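Local coordinates for protein endo-b-1,4-glucanase (Nasutitermes takasagoensis, PDB 1KS8) that probably hydrolyses internal beta-1,4-glucosidic linkages of cellulose and related beta-glucans, as a termite family 9 endoglucanase catalytic domain, at residues A311-L315 with S423-L428; L72-L76 with G92-V96; Y3-V8 with I335-D341; S345-G349 with G389-P395; M65-A69 with A99-F103. All coordinates share one frame; numbering follows the deposited sequence.

Interaction 1 (A311-L315 with S423-L428); sequences AFIML and SALAAL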
# COMPACT_ATOMS: atom_id res chain seq x y z
N ALA A 311 -3.12 -1.44 13.44
CA ALA A 311 -3.85 -2.67 13.71
C ALA A 311 -3.11 -3.86 13.11
O ALA A 311 -3.02 -4.92 13.73
CB ALA A 311 -5.27 -2.59 13.13
N PHE A 312 -2.57 -3.70 11.91
CA PHE A 312 -1.85 -4.80 11.29
C PHE A 312 -0.57 -5.14 12.06
O PHE A 312 -0.24 -6.31 12.21
CB PHE A 312 -1.50 -4.51 9.83
CG PHE A 312 -0.94 -5.70 9.12
CD1 PHE A 312 -1.70 -6.85 8.97
CD2 PHE A 312 0.37 -5.69 8.64
CE1 PHE A 312 -1.17 -7.99 8.37
CE2 PHE A 312 0.91 -6.83 8.04
CZ PHE A 312 0.14 -7.98 7.90
N ILE A 313 0.13 -4.12 12.53
CA ILE A 313 1.35 -4.36 13.31
C ILE A 313 0.96 -5.14 14.56
O ILE A 313 1.68 -6.05 14.98
CB ILE A 313 2.05 -3.04 13.70
CG1 ILE A 313 2.71 -2.42 12.47
CG2 ILE A 313 3.09 -3.29 14.79
CD1 ILE A 313 3.80 -3.28 11.84
N MET A 314 -0.18 -4.80 15.15
CA MET A 314 -0.64 -5.49 16.35
C MET A 314 -0.96 -6.95 16.06
O MET A 314 -0.65 -7.84 16.85
CB MET A 314 -1.88 -4.80 16.92
CG MET A 314 -1.58 -3.45 17.55
SD MET A 314 -3.06 -2.71 18.26
CE MET A 314 -2.53 -1.01 18.41
N LEU A 315 -1.59 -7.20 14.91
CA LEU A 315 -1.93 -8.56 14.52
C LEU A 315 -0.67 -9.37 14.26
O LEU A 315 -0.61 -10.57 14.58
CB LEU A 315 -2.84 -8.53 13.29
CG LEU A 315 -4.25 -8.02 13.61
CD1 LEU A 315 -4.97 -7.57 12.35
CD2 LEU A 315 -5.03 -9.12 14.32
N SER A 423 -4.71 -6.28 4.65
CA SER A 423 -3.98 -7.35 5.30
C SER A 423 -4.54 -7.64 6.69
O SER A 423 -4.56 -8.79 7.12
CB SER A 423 -2.49 -7.01 5.36
OG SER A 423 -1.95 -6.99 4.05
N ALA A 424 -5.01 -6.60 7.38
CA ALA A 424 -5.60 -6.77 8.70
C ALA A 424 -6.91 -7.54 8.58
O ALA A 424 -7.23 -8.37 9.43
CB ALA A 424 -5.84 -5.41 9.35
N LEU A 425 -7.66 -7.28 7.52
CA LEU A 425 -8.92 -7.97 7.30
C LEU A 425 -8.65 -9.46 7.08
O LEU A 425 -9.36 -10.31 7.61
CB LEU A 425 -9.65 -7.39 6.09
CG LEU A 425 -10.27 -6.01 6.29
CD1 LEU A 425 -10.65 -5.40 4.95
CD2 LEU A 425 -11.49 -6.14 7.20
N ALA A 426 -7.61 -9.77 6.30
CA ALA A 426 -7.26 -11.16 6.05
C ALA A 426 -6.91 -11.84 7.37
O ALA A 426 -7.28 -13.00 7.59
CB ALA A 426 -6.07 -11.23 5.10
N ALA A 427 -6.22 -11.13 8.25
CA ALA A 427 -5.84 -11.67 9.55
C ALA A 427 -7.08 -11.94 10.40
O ALA A 427 -7.19 -12.99 11.04
CB ALA A 427 -4.90 -10.70 10.27
N LEU A 428 -8.01 -10.99 10.42
CA LEU A 428 -9.23 -11.17 11.20
C LEU A 428 -10.01 -12.38 10.71
O LEU A 428 -10.57 -13.13 11.51
CB LEU A 428 -10.09 -9.91 11.14
CG LEU A 428 -9.46 -8.70 11.84
CD1 LEU A 428 -10.32 -7.46 11.62
CD2 LEU A 428 -9.31 -8.98 13.33
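S423, whose CB lies over the F312 ring, has its OG gripped by two backbone oxygens: a hydrogen bond to V71 O and a weak one to A419 O. With the hydroxyl held there, its CB meets F312 CE1 at 3.4 Å. The approach is a CH-pi contact, CB being 3.8 Å from the F312 ring centroid and 25° off the normal, displaced toward the rim. F312 CG stands anti to the backbone N (chi1 -172°), which swings the ring over to S423 and to the backbone N of A424. An alanine at this position is likely to leave S423 CB and the edge-to-face partner W74 facing a gap. No hydrogen bond crosses the interface. One turn on, L315 works through both methyls: CD1 meets A424 CB and A427 CB, each at 3.8 Å, while CD2 reaches L428 CD2 more loosely at 4.4 Å. The segments, on two helices of the (alpha/alpha)6 barrel, run broadly the same way, their axes 9.3 Å apart at 40°. Around the pair, helix 324-341 is touched by A311, L315 and A424, helix 271-286 by M314, and helix 5-18 by L425 and L428.

Interaction 2 (L72-L76 with G92-V96); sequences LAWGL and GRKAV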
# COMPACT_ATOMS: atom_id res chain seq x y z
N LEU A 72 0.58 -5.97 0.93
CA LEU A 72 -0.45 -6.90 0.48
C LEU A 72 0.13 -8.31 0.43
O LEU A 72 -0.51 -9.26 0.87
CB LEU A 72 -0.98 -6.50 -0.91
CG LEU A 72 -1.86 -5.25 -0.98
CD1 LEU A 72 -2.34 -5.08 -2.42
CD2 LEU A 72 -3.06 -5.37 -0.04
N ALA A 73 1.34 -8.45 -0.09
CA ALA A 73 1.98 -9.76 -0.17
C ALA A 73 2.24 -10.31 1.23
O ALA A 73 2.06 -11.50 1.49
CB ALA A 73 3.30 -9.66 -0.95
N TRP A 74 2.66 -9.43 2.13
CA TRP A 74 2.94 -9.80 3.52
C TRP A 74 1.71 -10.45 4.16
O TRP A 74 1.81 -11.49 4.81
CB TRP A 74 3.36 -8.54 4.28
CG TRP A 74 3.89 -8.73 5.67
CD1 TRP A 74 4.26 -9.90 6.27
CD2 TRP A 74 4.18 -7.68 6.61
NE1 TRP A 74 4.76 -9.64 7.53
CE2 TRP A 74 4.72 -8.29 7.76
CE3 TRP A 74 4.03 -6.29 6.58
CZ2 TRP A 74 5.11 -7.55 8.88
CZ3 TRP A 74 4.42 -5.56 7.70
CH2 TRP A 74 4.95 -6.19 8.83
N GLY A 75 0.55 -9.83 3.98
CA GLY A 75 -0.67 -10.37 4.54
C GLY A 75 -1.07 -11.68 3.88
O GLY A 75 -1.62 -12.57 4.52
N LEU A 76 -0.79 -11.79 2.58
CA LEU A 76 -1.10 -13.00 1.82
C LEU A 76 -0.27 -14.17 2.31
O LEU A 76 -0.71 -15.32 2.26
CB LEU A 76 -0.83 -12.77 0.33
CG LEU A 76 -2.03 -12.64 -0.60
CD1 LEU A 76 -1.53 -12.38 -2.02
CD2 LEU A 76 -2.87 -13.90 -0.56
N GLY A 92 -6.43 -12.28 -4.51
CA GLY A 92 -5.38 -11.71 -3.68
C GLY A 92 -4.05 -11.77 -4.40
O GLY A 92 -3.28 -10.81 -4.40
N ARG A 93 -3.76 -12.92 -5.00
CA ARG A 93 -2.52 -13.09 -5.74
C ARG A 93 -2.50 -12.14 -6.94
O ARG A 93 -1.47 -11.54 -7.24
CB ARG A 93 -2.38 -14.54 -6.20
CG ARG A 93 -2.10 -15.50 -5.06
CD ARG A 93 -2.25 -16.95 -5.49
NE ARG A 93 -1.77 -17.86 -4.46
CZ ARG A 93 -2.04 -19.16 -4.43
NH1 ARG A 93 -2.78 -19.71 -5.37
NH2 ARG A 93 -1.55 -19.91 -3.45
N LYS A 94 -3.64 -12.00 -7.61
CA LYS A 94 -3.73 -11.12 -8.77
C LYS A 94 -3.44 -9.67 -8.40
O LYS A 94 -2.83 -8.94 -9.19
CB LYS A 94 -5.11 -11.20 -9.41
CG LYS A 94 -5.39 -12.51 -10.14
CD LYS A 94 -6.78 -12.48 -10.77
CE LYS A 94 -7.07 -13.78 -11.51
NZ LYS A 94 -6.07 -14.02 -12.59
N ALA A 95 -3.87 -9.26 -7.22
CA ALA A 95 -3.66 -7.88 -6.77
C ALA A 95 -2.17 -7.61 -6.60
O ALA A 95 -1.68 -6.52 -6.90
CB ALA A 95 -4.39 -7.64 -5.46
N VAL A 96 -1.44 -8.60 -6.11
CA VAL A 96 -0.00 -8.46 -5.92
C VAL A 96 0.69 -8.48 -7.28
O VAL A 96 1.54 -7.63 -7.58
CB VAL A 96 0.55 -9.61 -5.05
CG1 VAL A 96 2.08 -9.60 -5.07
CG2 VAL A 96 0.04 -9.47 -3.62
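This is a buried helix-helix contact made by apolar side chains, some resting on backbone atoms, in which L72, A73 and L76 of helix 62-78 meet G92, R93, A95 and V96 of helix 89-106. The segment axes pass 9.8 Å apart at 152°, close to antiparallel, and no hydrogen bond joins them. V96 is the middle piece. Its CG1 stands anti to the backbone N (chi1 170°), which leaves CG2 beside that N and aimed between three residues of the other helix: it meets L76 CD1 at 3.7 Å, A73 N at 3.9 Å and L72 CB at 4.1 Å. Two helices that follow one another with only the short helix 80-85 between them, and run in opposite directions, are the arrangement expected in an (alpha/alpha)6 barrel. L76 CD1 also presses on the backbone of the other helix, 3.3 Å from G92 O and 3.8 Å from R93 N. L76 chi1 is -108°, well off a staggered value, consistent with some strain in this fit. The missing side chain of G92 is part of the fit, since a CB placed there would come within 3.3 Å of L76 CD2. At the other end the packing relaxes, with L72 CD1 at 4.5 Å from A95 CB. Helix 149-165 is touched by A73, L76 and V96, and helix 5-18 by L72 and A95.

Interaction 3 (Y3-V8 with I335-D341); sequences YDYKQV and IDYALGD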
# COMPACT_ATOMS: atom_id res chain seq x y z
N TYR A 3 -19.62 -7.62 11.77
CA TYR A 3 -19.19 -7.28 10.42
C TYR A 3 -18.71 -8.49 9.63
O TYR A 3 -18.06 -9.39 10.17
CB TYR A 3 -18.06 -6.24 10.48
CG TYR A 3 -18.47 -4.92 11.07
CD1 TYR A 3 -19.44 -4.12 10.46
CD2 TYR A 3 -17.90 -4.46 12.26
CE1 TYR A 3 -19.83 -2.90 11.01
CE2 TYR A 3 -18.28 -3.25 12.82
CZ TYR A 3 -19.24 -2.47 12.19
OH TYR A 3 -19.63 -1.28 12.76
N ASP A 4 -19.05 -8.50 8.35
CA ASP A 4 -18.66 -9.58 7.44
C ASP A 4 -17.27 -9.25 6.90
O ASP A 4 -17.14 -8.69 5.81
CB ASP A 4 -19.66 -9.65 6.28
CG ASP A 4 -19.46 -10.86 5.40
OD1 ASP A 4 -18.39 -11.51 5.50
OD2 ASP A 4 -20.38 -11.17 4.61
N TYR A 5 -16.24 -9.59 7.67
CA TYR A 5 -14.86 -9.29 7.27
C TYR A 5 -14.49 -9.93 5.94
O TYR A 5 -13.71 -9.37 5.18
CB TYR A 5 -13.88 -9.75 8.35
CG TYR A 5 -14.10 -9.10 9.69
CD1 TYR A 5 -14.00 -7.71 9.85
CD2 TYR A 5 -14.45 -9.86 10.81
CE1 TYR A 5 -14.23 -7.11 11.07
CE2 TYR A 5 -14.68 -9.26 12.03
CZ TYR A 5 -14.58 -7.89 12.16
OH TYR A 5 -14.84 -7.31 13.38
N LYS A 6 -15.04 -11.11 5.66
CA LYS A 6 -14.75 -11.77 4.40
C LYS A 6 -15.19 -10.89 3.24
O LYS A 6 -14.47 -10.74 2.26
CB LYS A 6 -15.46 -13.12 4.32
CG LYS A 6 -14.92 -14.17 5.27
CD LYS A 6 -15.68 -15.48 5.11
CE LYS A 6 -15.11 -16.57 6.01
NZ LYS A 6 -15.20 -16.22 7.45
N GLN A 7 -16.38 -10.30 3.35
CA GLN A 7 -16.87 -9.45 2.28
C GLN A 7 -16.12 -8.12 2.22
O GLN A 7 -15.94 -7.57 1.14
CB GLN A 7 -18.38 -9.21 2.42
CG GLN A 7 -18.97 -8.45 1.23
CD GLN A 7 -18.68 -9.12 -0.10
OE1 GLN A 7 -18.19 -8.48 -1.04
NE2 GLN A 7 -18.99 -10.40 -0.20
N VAL A 8 -15.69 -7.59 3.36
CA VAL A 8 -14.96 -6.33 3.31
C VAL A 8 -13.63 -6.59 2.59
O VAL A 8 -13.15 -5.76 1.83
CB VAL A 8 -14.71 -5.73 4.71
CG1 VAL A 8 -14.00 -4.39 4.59
CG2 VAL A 8 -16.03 -5.55 5.44
N ILE A 335 -10.23 -1.62 13.18
CA ILE A 335 -10.85 -1.99 11.92
C ILE A 335 -12.36 -1.78 12.05
O ILE A 335 -12.99 -1.24 11.14
CB ILE A 335 -10.55 -3.47 11.58
CG1 ILE A 335 -9.04 -3.67 11.41
CG2 ILE A 335 -11.30 -3.88 10.31
CD1 ILE A 335 -8.40 -2.77 10.35
N ASP A 336 -12.93 -2.18 13.18
CA ASP A 336 -14.36 -2.01 13.39
C ASP A 336 -14.79 -0.55 13.39
O ASP A 336 -15.92 -0.23 13.02
CB ASP A 336 -14.80 -2.69 14.69
CG ASP A 336 -14.83 -4.20 14.56
OD1 ASP A 336 -14.63 -4.71 13.44
OD2 ASP A 336 -15.06 -4.89 15.58
N TYR A 337 -13.91 0.35 13.82
CA TYR A 337 -14.26 1.76 13.80
C TYR A 337 -14.41 2.16 12.33
O TYR A 337 -15.37 2.82 11.95
CB TYR A 337 -13.18 2.62 14.47
CG TYR A 337 -13.52 4.10 14.47
CD1 TYR A 337 -13.43 4.85 13.30
CD2 TYR A 337 -13.96 4.73 15.63
CE1 TYR A 337 -13.78 6.20 13.28
CE2 TYR A 337 -14.31 6.08 15.62
CZ TYR A 337 -14.22 6.81 14.44
OH TYR A 337 -14.57 8.14 14.42
N ALA A 338 -13.46 1.74 11.50
CA ALA A 338 -13.51 2.06 10.08
C ALA A 338 -14.77 1.50 9.42
O ALA A 338 -15.32 2.10 8.50
CB ALA A 338 -12.27 1.52 9.37
N LEU A 339 -15.22 0.35 9.91
CA LEU A 339 -16.40 -0.29 9.34
C LEU A 339 -17.73 0.27 9.83
O LEU A 339 -18.77 -0.01 9.25
CB LEU A 339 -16.36 -1.81 9.60
CG LEU A 339 -15.12 -2.54 9.08
CD1 LEU A 339 -15.27 -4.03 9.32
CD2 LEU A 339 -14.93 -2.25 7.59
N GLY A 340 -17.70 1.07 10.90
CA GLY A 340 -18.94 1.65 11.38
C GLY A 340 -19.19 1.81 12.87
O GLY A 340 -20.18 2.42 13.25
N ASP A 341 -18.32 1.28 13.72
CA ASP A 341 -18.56 1.39 15.16
C ASP A 341 -18.58 2.81 15.71
O ASP A 341 -19.05 3.05 16.82
CB ASP A 341 -17.54 0.54 15.93
CG ASP A 341 -17.93 -0.93 15.97
OD1 ASP A 341 -18.89 -1.31 15.27
OD2 ASP A 341 -17.27 -1.70 16.69
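The start of helix 5-18, with Y3 just ahead of it, lies against the C-terminal part of helix 324-341, where L339 is the main apolar partner. L339 CB sits squarely above the Y3 ring, 3.7 Å from the centroid and only 4° off the normal, a CH-pi contact over the face. From there the Y3 hydroxyl reaches past to donate a hydrogen bond to D341 OD1 at 2.6 Å. That oxygen is met on its anti side, 33° out of the carboxylate plane. G340 is already required by its backbone angles, and a CB there would also run into Y3 OH. The Y5 hydroxyl lies 2.6 Å from D336 OD1, with ring and carboxylate nearly coplanar (4° apart). Q332 OE1 is a second acceptor for the same hydroxyl, and the choice between them is not settled. L339 CD1 fits between Y5 CE1 and Y3 CB, both 3.7 Å away, and L339 CD2 touches V8 CG1 at 3.8 Å. Within 3-8, D4 OD1 accepts from Q7 N at 3.2 Å, from above the carboxylate plane, as N-cap. Residues 337-341 form a wider pi-type turn, so the N-terminal helix packs on the irregular end of another helix of the (alpha/alpha)6 fold.

Interaction 4 (S345-G349 with G389-P395); sequences SFVCG and GALVGGP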
# COMPACT_ATOMS: atom_id res chain seq x y z
N SER A 345 -19.94 4.08 8.45
CA SER A 345 -18.85 3.41 7.77
C SER A 345 -17.96 4.44 7.08
O SER A 345 -18.43 5.48 6.63
CB SER A 345 -19.39 2.45 6.71
OG SER A 345 -18.36 2.06 5.82
N PHE A 346 -16.66 4.14 7.03
CA PHE A 346 -15.70 5.00 6.35
C PHE A 346 -15.09 4.24 5.18
O PHE A 346 -14.05 4.62 4.65
CB PHE A 346 -14.63 5.47 7.33
CG PHE A 346 -15.11 6.53 8.28
CD1 PHE A 346 -15.36 7.82 7.82
CD2 PHE A 346 -15.38 6.22 9.61
CE1 PHE A 346 -15.87 8.80 8.68
CE2 PHE A 346 -15.89 7.19 10.47
CZ PHE A 346 -16.13 8.48 10.01
N VAL A 347 -15.77 3.17 4.80
CA VAL A 347 -15.36 2.34 3.67
C VAL A 347 -16.43 2.53 2.59
O VAL A 347 -17.59 2.17 2.78
CB VAL A 347 -15.28 0.85 4.05
CG1 VAL A 347 -14.96 0.01 2.82
CG2 VAL A 347 -14.20 0.66 5.12
N CYS A 348 -16.04 3.10 1.46
CA CYS A 348 -16.98 3.33 0.37
C CYS A 348 -17.68 2.05 -0.06
O CYS A 348 -17.06 0.99 -0.12
CB CYS A 348 -16.26 3.95 -0.83
SG CYS A 348 -15.53 5.58 -0.48
N GLY A 349 -18.97 2.15 -0.37
CA GLY A 349 -19.74 1.00 -0.81
C GLY A 349 -20.02 -0.05 0.24
O GLY A 349 -20.45 -1.15 -0.08
N GLY A 389 -15.06 -0.70 -1.36
CA GLY A 389 -13.84 -1.06 -0.66
C GLY A 389 -12.84 0.00 -0.27
O GLY A 389 -11.96 -0.26 0.55
N ALA A 390 -12.95 1.20 -0.84
CA ALA A 390 -12.00 2.26 -0.54
C ALA A 390 -12.10 2.85 0.87
O ALA A 390 -13.17 3.30 1.28
CB ALA A 390 -12.13 3.38 -1.57
N LEU A 391 -10.98 2.84 1.59
CA LEU A 391 -10.92 3.41 2.93
C LEU A 391 -10.54 4.89 2.78
O LEU A 391 -9.48 5.21 2.23
CB LEU A 391 -9.85 2.69 3.76
CG LEU A 391 -9.65 3.17 5.20
CD1 LEU A 391 -10.89 2.84 6.03
CD2 LEU A 391 -8.43 2.49 5.80
N VAL A 392 -11.40 5.79 3.24
CA VAL A 392 -11.11 7.22 3.12
C VAL A 392 -10.21 7.72 4.25
O VAL A 392 -9.89 6.98 5.18
CB VAL A 392 -12.41 8.07 3.11
CG1 VAL A 392 -13.29 7.68 1.94
CG2 VAL A 392 -13.16 7.93 4.43
N GLY A 393 -9.79 8.98 4.15
CA GLY A 393 -8.94 9.56 5.17
C GLY A 393 -9.62 9.40 6.52
O GLY A 393 -9.00 8.97 7.49
N GLY A 394 -10.89 9.77 6.59
CA GLY A 394 -11.62 9.61 7.84
C GLY A 394 -12.03 10.86 8.57
O GLY A 394 -11.94 11.97 8.04
N PRO A 395 -12.48 10.70 9.83
CA PRO A 395 -12.92 11.81 10.68
C PRO A 395 -11.77 12.56 11.33
O PRO A 395 -10.61 12.14 11.25
CB PRO A 395 -13.79 11.10 11.71
CG PRO A 395 -13.02 9.83 11.93
CD PRO A 395 -12.63 9.41 10.52
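V347 and L391 form a single antiparallel beta bridge, a non-hydrogen-bonded pair, between two loops that otherwise have no regular structure. The backbone side is the tight part. V392 N donates to F346 O at 3.2 Å, almost straight at 174°, and C348 N donates to A390 O at 2.9 Å, so the bridge is bracketed by a bond before and after it. A third bond, G389 N to C348 O, ties the chains just past the bridge without lengthening it. The F346 end is also close-packed. CG lies anti to the carbonyl carbon (chi1 -75°), and the ring extends toward the far end of the other loop, where P395 CD covers one face, 3.8 Å from the centroid and 17° off the normal. V392 CG2 comes to the ring edge, and Y401 adds an edge-to-face partner. With a serine in place of F346, the P395 ring and V392 CG2 would probably lose the surface they pack on, and a gap would open between the loops. Two pairs fit more loosely: V347 CG2 is 4.1 Å from L391 CD1, and C348 SG is 4.2 Å from A390 CB, although the same SG meets V392 CG1 at 3.9 Å. The solvent side begins at G349, which is exposed and adds almost nothing. The side chain of V392 lies about 7 Å from those of D403 and E412, the predicted active-site residues. Within the first loop an ST turn precedes the bridge, S345 OG accepting from V347 N at 3.0 Å.

Interaction 5 (M65-A69 with A99-F103); sequences MAYTA and ATDYF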
# COMPACT_ATOMS: atom_id res chain seq x y z
N MET A 65 3.50 2.67 -4.37
CA MET A 65 2.99 1.49 -5.07
C MET A 65 3.74 0.24 -4.61
O MET A 65 3.14 -0.81 -4.41
CB MET A 65 3.13 1.62 -6.59
CG MET A 65 2.15 0.71 -7.34
SD MET A 65 2.53 0.44 -9.08
CE MET A 65 2.61 2.13 -9.69
N ALA A 66 5.05 0.37 -4.44
CA ALA A 66 5.87 -0.75 -3.99
C ALA A 66 5.50 -1.12 -2.55
O ALA A 66 5.36 -2.29 -2.22
CB ALA A 66 7.35 -0.40 -4.08
N TYR A 67 5.34 -0.10 -1.71
CA TYR A 67 4.96 -0.31 -0.32
C TYR A 67 3.64 -1.08 -0.27
O TYR A 67 3.48 -2.03 0.49
CB TYR A 67 4.78 1.04 0.39
CG TYR A 67 3.97 0.95 1.66
CD1 TYR A 67 4.55 0.51 2.86
CD2 TYR A 67 2.61 1.23 1.66
CE1 TYR A 67 3.78 0.36 4.01
CE2 TYR A 67 1.84 1.09 2.80
CZ TYR A 67 2.43 0.65 3.98
OH TYR A 67 1.65 0.48 5.10
N THR A 68 2.69 -0.66 -1.10
CA THR A 68 1.39 -1.30 -1.15
C THR A 68 1.55 -2.78 -1.48
O THR A 68 0.98 -3.65 -0.83
CB THR A 68 0.49 -0.64 -2.22
OG1 THR A 68 0.18 0.70 -1.82
CG2 THR A 68 -0.80 -1.43 -2.40
N ALA A 69 2.35 -3.06 -2.51
CA ALA A 69 2.60 -4.43 -2.93
C ALA A 69 3.23 -5.27 -1.83
O ALA A 69 2.83 -6.41 -1.61
CB ALA A 69 3.48 -4.44 -4.17
N ALA A 99 0.90 -5.38 -9.50
CA ALA A 99 1.95 -4.45 -9.14
C ALA A 99 3.33 -4.97 -9.56
O ALA A 99 4.10 -4.25 -10.19
CB ALA A 99 1.93 -4.18 -7.64
N THR A 100 3.63 -6.22 -9.24
CA THR A 100 4.95 -6.76 -9.58
C THR A 100 5.21 -6.90 -11.08
O THR A 100 6.35 -6.77 -11.52
CB THR A 100 5.22 -8.10 -8.84
OG1 THR A 100 4.19 -9.04 -9.14
CG2 THR A 100 5.26 -7.86 -7.33
N ASP A 101 4.17 -7.16 -11.87
CA ASP A 101 4.37 -7.25 -13.31
C ASP A 101 4.88 -5.90 -13.79
O ASP A 101 5.73 -5.81 -14.68
CB ASP A 101 3.06 -7.56 -14.05
CG ASP A 101 2.71 -9.03 -14.03
OD1 ASP A 101 3.58 -9.85 -13.67
OD2 ASP A 101 1.56 -9.36 -14.39
N TYR A 102 4.35 -4.83 -13.19
CA TYR A 102 4.76 -3.48 -13.54
C TYR A 102 6.18 -3.20 -13.06
O TYR A 102 6.98 -2.61 -13.79
CB TYR A 102 3.78 -2.47 -12.94
CG TYR A 102 4.23 -1.03 -13.09
CD1 TYR A 102 4.23 -0.40 -14.33
CD2 TYR A 102 4.68 -0.31 -11.98
CE1 TYR A 102 4.66 0.92 -14.47
CE2 TYR A 102 5.11 1.00 -12.11
CZ TYR A 102 5.10 1.61 -13.35
OH TYR A 102 5.52 2.91 -13.48
N PHE A 103 6.51 -3.60 -11.84
CA PHE A 103 7.86 -3.36 -11.33
C PHE A 103 8.90 -4.02 -12.23
O PHE A 103 9.99 -3.48 -12.42
CB PHE A 103 8.02 -3.89 -9.90
CG PHE A 103 7.05 -3.30 -8.92
CD1 PHE A 103 6.59 -1.99 -9.07
CD2 PHE A 103 6.62 -4.04 -7.83
CE1 PHE A 103 5.71 -1.44 -8.14
CE2 PHE A 103 5.74 -3.50 -6.89
CZ PHE A 103 5.28 -2.19 -7.05
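Met-aromatic contacts, contacts of the F103 ring and a methyl-methyl touch make up this interface, in which M65, A66 and A69 face A99, Y102 and F103. In the first kind, M65 SD lies 4.7 Å from the Y102 centroid and 5.0 Å from the F103 centroid, at 54° and 62° off the respective normals, so it is oblique to both rings. The M65 chain is extended up to SD and then bends, which carries CE to Y102 CE2 at 3.7 Å. In the second kind, the F103 ring meets the opposite helix with A69 CB and M65 O near its plane at the edge, A69 CB being 3.7 Å from CE2; A66 CA approaches obliquely, 3.4 Å from CZ. One face of the same ring lies over A99 O of its own helix, 3.3 Å above the plane, which probably restricts the turning of the ring. Third, A69 CB meets A99 CB at 3.8 Å, where the backbones are nearest. No hydrogen bond crosses. Helix 149-165 is touched by A66 and A69. With segment axes 10.4 Å apart and 135° between their directions, the contact fits two successive, roughly antiparallel helices of an (alpha/alpha)6 barrel.

In the fold
From the N terminus, residues 3-8 open interaction 3, which closes only at 335-341, tying helix 5-18 to helix 324-341 across most of the chain. Within that span, interaction 5 opens at 65-69 and closes at 99-103, enclosing interaction 2 (72-76 with 92-96). Both join helix 62-78 to helix 89-106, their centres 10 Å apart. Interaction 1, between helix 303-319 and helix 415-430, opens at 311-315 before interaction 3 has closed and ends at 423-428, so these two cross. Interaction 4, between the loops at 345-349 and 389-395, falls wholly between the segments of interaction 1 and joins interaction 3 through a probable A338 O to F346 N hydrogen bond. F312 against W74 links interactions 1 and 2.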